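Local coordinates for stage II sporulation protein SA (Bacillus subtilis, PDB 3O6Q) that acts as the toxin of a type II toxin-antitoxin system, causing cell death during sporulation unless its cognate antitoxin SpoIISB neutralises it, at residues A[17-29]-A[128-141]. Numbering follows the deposited sequence.
Sequences EMLHMYLNRLKTY and SIVTEFDYLLFTSL
The ring of Tyr22 on helix 17-29 packs face to face with that of Phe133, in the first turn of helix 132-141, centroids 4.5 Å apart and planes 17° from parallel, with Phe133 CB over the same ring. Beyond the stack, Tyr22 OH donates to Asp134 OD2 at 2.5 Å, on the syn side but tilted out of the carboxylate plane, and also meets Thr131 OG1 at 2.8 Å. The anti lone pair of Asp134 OD2 takes the backbone N-H of Thr131, while Thr131 OG1 accepts from Phe133 N: a capping box, both of whose residues Tyr22 OH reaches, in the predicted cytoplasmic part of the toxin. Arg25, extended from CG to NE, crosses Asp134 at about a right angle; NH1 and NH2 both hold Ile129 O end-on, and NH1 also forms a salt bridge with Asp134 OD1 at 2.9 Å. Further along the nearly parallel helices (7°, axes 11.4 Å apart) the contact turns apolar: Leu137 CD2 sits over the Tyr29 ring, 3.8 Å from its centroid, beside Leu26 CD1 and Leu141 CG. Tyr29 OH is hydrogen-bonded to Tyr29 OH of the second subunit. Partly exposed Met21 and Ser128 mark the solvent side, where selenomethionine Met21 still packs SE on Ile129 CB; bent at chi3 (-90°), it brings CE to 3.5 Å from Ser128 OG.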
# COMPACT_ATOMS: atom_id res chain seq x y z
N GLU A 17 13.06 12.75 -4.10
CA GLU A 17 11.69 13.07 -4.45
C GLU A 17 10.82 11.82 -4.45
O GLU A 17 9.76 11.82 -3.83
CB GLU A 17 11.64 13.78 -5.80
CG GLU A 17 10.25 13.88 -6.46
CD GLU A 17 10.35 13.60 -7.97
OE1 GLU A 17 10.50 14.58 -8.74
OE2 GLU A 17 10.35 12.41 -8.38
N MSE A 18 11.25 10.76 -5.12
CA MSE A 18 10.52 9.48 -5.14
C MSE A 18 10.21 8.97 -3.73
O MSE A 18 9.10 8.49 -3.46
CB MSE A 18 11.34 8.41 -5.85
CG MSE A 18 11.46 8.56 -7.37
SE MSE A 18 9.90 7.85 -8.29
CE MSE A 18 10.03 5.93 -7.96
N LEU A 19 11.20 9.01 -2.84
CA LEU A 19 11.04 8.41 -1.51
C LEU A 19 10.11 9.23 -0.64
O LEU A 19 9.31 8.67 0.10
CB LEU A 19 12.38 8.27 -0.80
CG LEU A 19 13.29 7.11 -1.25
CD1 LEU A 19 14.76 7.32 -0.83
CD2 LEU A 19 12.72 5.74 -0.78
N HIS A 20 10.21 10.54 -0.76
CA HIS A 20 9.32 11.44 -0.04
C HIS A 20 7.91 11.30 -0.52
O HIS A 20 6.97 11.13 0.27
CB HIS A 20 9.76 12.89 -0.21
CG HIS A 20 10.68 13.35 0.86
ND1 HIS A 20 12.02 13.59 0.64
CD2 HIS A 20 10.45 13.64 2.16
CE1 HIS A 20 12.58 14.02 1.76
NE2 HIS A 20 11.65 14.05 2.70
N MSE A 21 7.75 11.36 -1.83
CA MSE A 21 6.44 11.35 -2.42
C MSE A 21 5.66 10.09 -2.10
O MSE A 21 4.49 10.17 -1.76
CB MSE A 21 6.56 11.50 -3.92
CG MSE A 21 5.27 11.67 -4.65
SE MSE A 21 5.73 11.59 -6.54
CE MSE A 21 6.04 13.53 -6.75
N TYR A 22 6.29 8.93 -2.24
CA TYR A 22 5.59 7.70 -2.01
C TYR A 22 5.48 7.35 -0.53
O TYR A 22 4.55 6.67 -0.12
CB TYR A 22 6.15 6.59 -2.90
CG TYR A 22 5.76 6.83 -4.35
CD1 TYR A 22 4.43 6.77 -4.74
CD2 TYR A 22 6.72 7.18 -5.31
CE1 TYR A 22 4.05 7.04 -6.06
CE2 TYR A 22 6.34 7.44 -6.64
CZ TYR A 22 5.00 7.37 -7.01
OH TYR A 22 4.63 7.62 -8.32
N LEU A 23 6.39 7.86 0.31
CA LEU A 23 6.14 7.82 1.74
C LEU A 23 4.91 8.64 2.09
O LEU A 23 4.04 8.16 2.83
CB LEU A 23 7.35 8.30 2.53
CG LEU A 23 7.17 8.41 4.06
CD1 LEU A 23 6.78 7.11 4.68
CD2 LEU A 23 8.43 8.96 4.69
N ASN A 24 4.80 9.86 1.54
CA ASN A 24 3.62 10.73 1.81
C ASN A 24 2.31 10.10 1.31
O ASN A 24 1.27 10.10 2.01
CB ASN A 24 3.76 12.13 1.19
CG ASN A 24 4.84 12.98 1.86
OD1 ASN A 24 5.27 12.71 2.99
ND2 ASN A 24 5.28 14.04 1.17
N ARG A 25 2.34 9.58 0.10
CA ARG A 25 1.13 9.02 -0.49
C ARG A 25 0.73 7.78 0.30
O ARG A 25 -0.44 7.54 0.50
CB ARG A 25 1.32 8.72 -1.97
CG ARG A 25 1.42 9.93 -2.81
CD ARG A 25 1.50 9.63 -4.30
NE ARG A 25 1.55 10.85 -5.08
CZ ARG A 25 1.83 10.91 -6.38
NH1 ARG A 25 2.11 9.81 -7.09
NH2 ARG A 25 1.84 12.10 -6.98
N LEU A 26 1.71 7.02 0.79
CA LEU A 26 1.42 5.82 1.55
C LEU A 26 0.92 6.18 2.96
O LEU A 26 -0.01 5.56 3.47
CB LEU A 26 2.62 4.86 1.57
CG LEU A 26 2.28 3.50 2.22
CD1 LEU A 26 1.10 2.77 1.52
CD2 LEU A 26 3.53 2.62 2.33
N LYS A 27 1.48 7.23 3.56
CA LYS A 27 0.92 7.82 4.79
C LYS A 27 -0.55 8.21 4.64
O LYS A 27 -1.38 7.90 5.47
CB LYS A 27 1.72 9.06 5.20
CG LYS A 27 3.03 8.74 5.88
CD LYS A 27 3.90 9.94 6.03
CE LYS A 27 3.37 10.89 7.07
NZ LYS A 27 4.35 12.01 7.18
N THR A 28 -0.86 8.92 3.58
CA THR A 28 -2.25 9.26 3.30
C THR A 28 -3.15 8.06 3.12
O THR A 28 -4.24 8.03 3.65
CB THR A 28 -2.34 10.16 2.08
OG1 THR A 28 -1.57 11.34 2.38
CG2 THR A 28 -3.79 10.56 1.72
N TYR A 29 -2.69 7.08 2.35
CA TYR A 29 -3.48 5.87 2.07
C TYR A 29 -3.85 5.17 3.38
O TYR A 29 -5.00 4.83 3.63
CB TYR A 29 -2.66 4.98 1.13
CG TYR A 29 -3.11 3.54 0.89
CD1 TYR A 29 -3.91 3.20 -0.20
CD2 TYR A 29 -2.62 2.51 1.67
CE1 TYR A 29 -4.27 1.85 -0.46
CE2 TYR A 29 -2.96 1.17 1.41
CZ TYR A 29 -3.79 0.86 0.36
OH TYR A 29 -4.17 -0.45 0.15
N SER A 128 2.87 16.49 -10.79
CA SER A 128 4.21 16.03 -10.40
C SER A 128 4.51 14.69 -11.06
O SER A 128 5.06 14.68 -12.15
CB SER A 128 4.40 15.97 -8.88
OG SER A 128 3.40 15.20 -8.26
N ILE A 129 4.12 13.57 -10.43
CA ILE A 129 4.55 12.25 -10.90
C ILE A 129 3.56 11.15 -10.57
O ILE A 129 3.06 11.10 -9.46
CB ILE A 129 5.91 11.90 -10.28
CG1 ILE A 129 7.04 12.54 -11.10
CG2 ILE A 129 6.14 10.46 -10.23
CD1 ILE A 129 8.37 12.57 -10.36
N VAL A 130 3.26 10.28 -11.54
CA VAL A 130 2.56 9.03 -11.28
C VAL A 130 3.31 7.87 -11.95
O VAL A 130 3.71 7.97 -13.09
CB VAL A 130 1.11 8.92 -11.85
CG1 VAL A 130 0.08 9.46 -10.88
CG2 VAL A 130 0.98 9.59 -13.20
N THR A 131 3.45 6.76 -11.23
CA THR A 131 4.23 5.61 -11.69
C THR A 131 3.48 4.32 -11.35
O THR A 131 2.36 4.36 -10.84
CB THR A 131 5.60 5.57 -10.96
OG1 THR A 131 5.36 5.27 -9.58
CG2 THR A 131 6.32 6.88 -11.05
N GLU A 132 4.14 3.19 -11.58
CA GLU A 132 3.70 1.90 -11.07
C GLU A 132 3.34 1.84 -9.56
O GLU A 132 2.49 1.06 -9.17
CB GLU A 132 4.71 0.83 -11.42
CG GLU A 132 6.03 0.95 -10.73
CD GLU A 132 6.81 2.21 -11.03
OE1 GLU A 132 6.95 2.64 -12.21
OE2 GLU A 132 7.36 2.74 -10.05
N PHE A 133 3.96 2.67 -8.71
CA PHE A 133 3.58 2.73 -7.32
C PHE A 133 2.12 3.10 -7.23
O PHE A 133 1.35 2.55 -6.42
CB PHE A 133 4.39 3.79 -6.57
CG PHE A 133 5.79 3.35 -6.15
CD1 PHE A 133 6.88 3.47 -7.02
CD2 PHE A 133 6.01 2.85 -4.86
CE1 PHE A 133 8.21 3.10 -6.63
CE2 PHE A 133 7.31 2.45 -4.44
CZ PHE A 133 8.42 2.58 -5.33
N ASP A 134 1.72 4.03 -8.07
CA ASP A 134 0.33 4.44 -8.07
C ASP A 134 -0.59 3.39 -8.67
O ASP A 134 -1.66 3.15 -8.17
CB ASP A 134 0.23 5.77 -8.78
CG ASP A 134 1.17 6.77 -8.17
OD1 ASP A 134 0.95 7.10 -6.99
OD2 ASP A 134 2.17 7.18 -8.80
N TYR A 135 -0.11 2.72 -9.69
CA TYR A 135 -0.78 1.53 -10.16
C TYR A 135 -1.06 0.60 -8.98
O TYR A 135 -2.18 0.12 -8.80
CB TYR A 135 0.09 0.82 -11.20
CG TYR A 135 -0.30 -0.60 -11.45
CD1 TYR A 135 -1.35 -0.89 -12.28
CD2 TYR A 135 0.38 -1.64 -10.85
CE1 TYR A 135 -1.72 -2.18 -12.53
CE2 TYR A 135 0.01 -2.94 -11.10
CZ TYR A 135 -1.04 -3.22 -11.95
OH TYR A 135 -1.44 -4.53 -12.23
N LEU A 136 -0.04 0.37 -8.17
CA LEU A 136 -0.17 -0.59 -7.06
C LEU A 136 -1.17 -0.10 -6.03
O LEU A 136 -2.02 -0.86 -5.61
CB LEU A 136 1.20 -0.88 -6.46
CG LEU A 136 2.11 -1.70 -7.41
CD1 LEU A 136 3.57 -1.91 -6.90
CD2 LEU A 136 1.43 -3.07 -7.73
N LEU A 137 -1.09 1.17 -5.65
CA LEU A 137 -1.99 1.70 -4.64
C LEU A 137 -3.39 1.73 -5.19
O LEU A 137 -4.35 1.33 -4.52
CB LEU A 137 -1.58 3.10 -4.21
CG LEU A 137 -0.35 3.17 -3.31
CD1 LEU A 137 0.09 4.62 -3.20
CD2 LEU A 137 -0.64 2.52 -1.95
N PHE A 138 -3.56 2.24 -6.39
CA PHE A 138 -4.91 2.40 -6.86
C PHE A 138 -5.56 1.09 -7.22
O PHE A 138 -6.76 0.96 -7.03
CB PHE A 138 -4.99 3.48 -7.93
CG PHE A 138 -4.94 4.88 -7.32
CD1 PHE A 138 -6.10 5.51 -6.93
CD2 PHE A 138 -3.75 5.47 -7.02
CE1 PHE A 138 -6.06 6.74 -6.30
CE2 PHE A 138 -3.71 6.70 -6.39
CZ PHE A 138 -4.85 7.33 -6.02
N THR A 139 -4.79 0.09 -7.68
CA THR A 139 -5.39 -1.22 -7.90
C THR A 139 -5.67 -1.94 -6.58
O THR A 139 -6.66 -2.62 -6.46
CB THR A 139 -4.61 -2.10 -8.89
OG1 THR A 139 -3.28 -2.41 -8.40
CG2 THR A 139 -4.57 -1.39 -10.20
N SER A 140 -4.80 -1.80 -5.60
CA SER A 140 -5.09 -2.27 -4.24
C SER A 140 -6.44 -1.84 -3.75
O SER A 140 -7.16 -2.62 -3.15
CB SER A 140 -4.06 -1.71 -3.26
OG SER A 140 -2.80 -2.33 -3.53
N LEU A 141 -6.80 -0.60 -4.03
CA LEU A 141 -8.07 -0.08 -3.56
C LEU A 141 -9.28 -0.75 -4.23
O LEU A 141 -10.30 -1.01 -3.61
CB LEU A 141 -8.14 1.44 -3.81
CG LEU A 141 -7.46 2.42 -2.88
CD1 LEU A 141 -7.49 3.77 -3.61
CD2 LEU A 141 -8.21 2.48 -1.53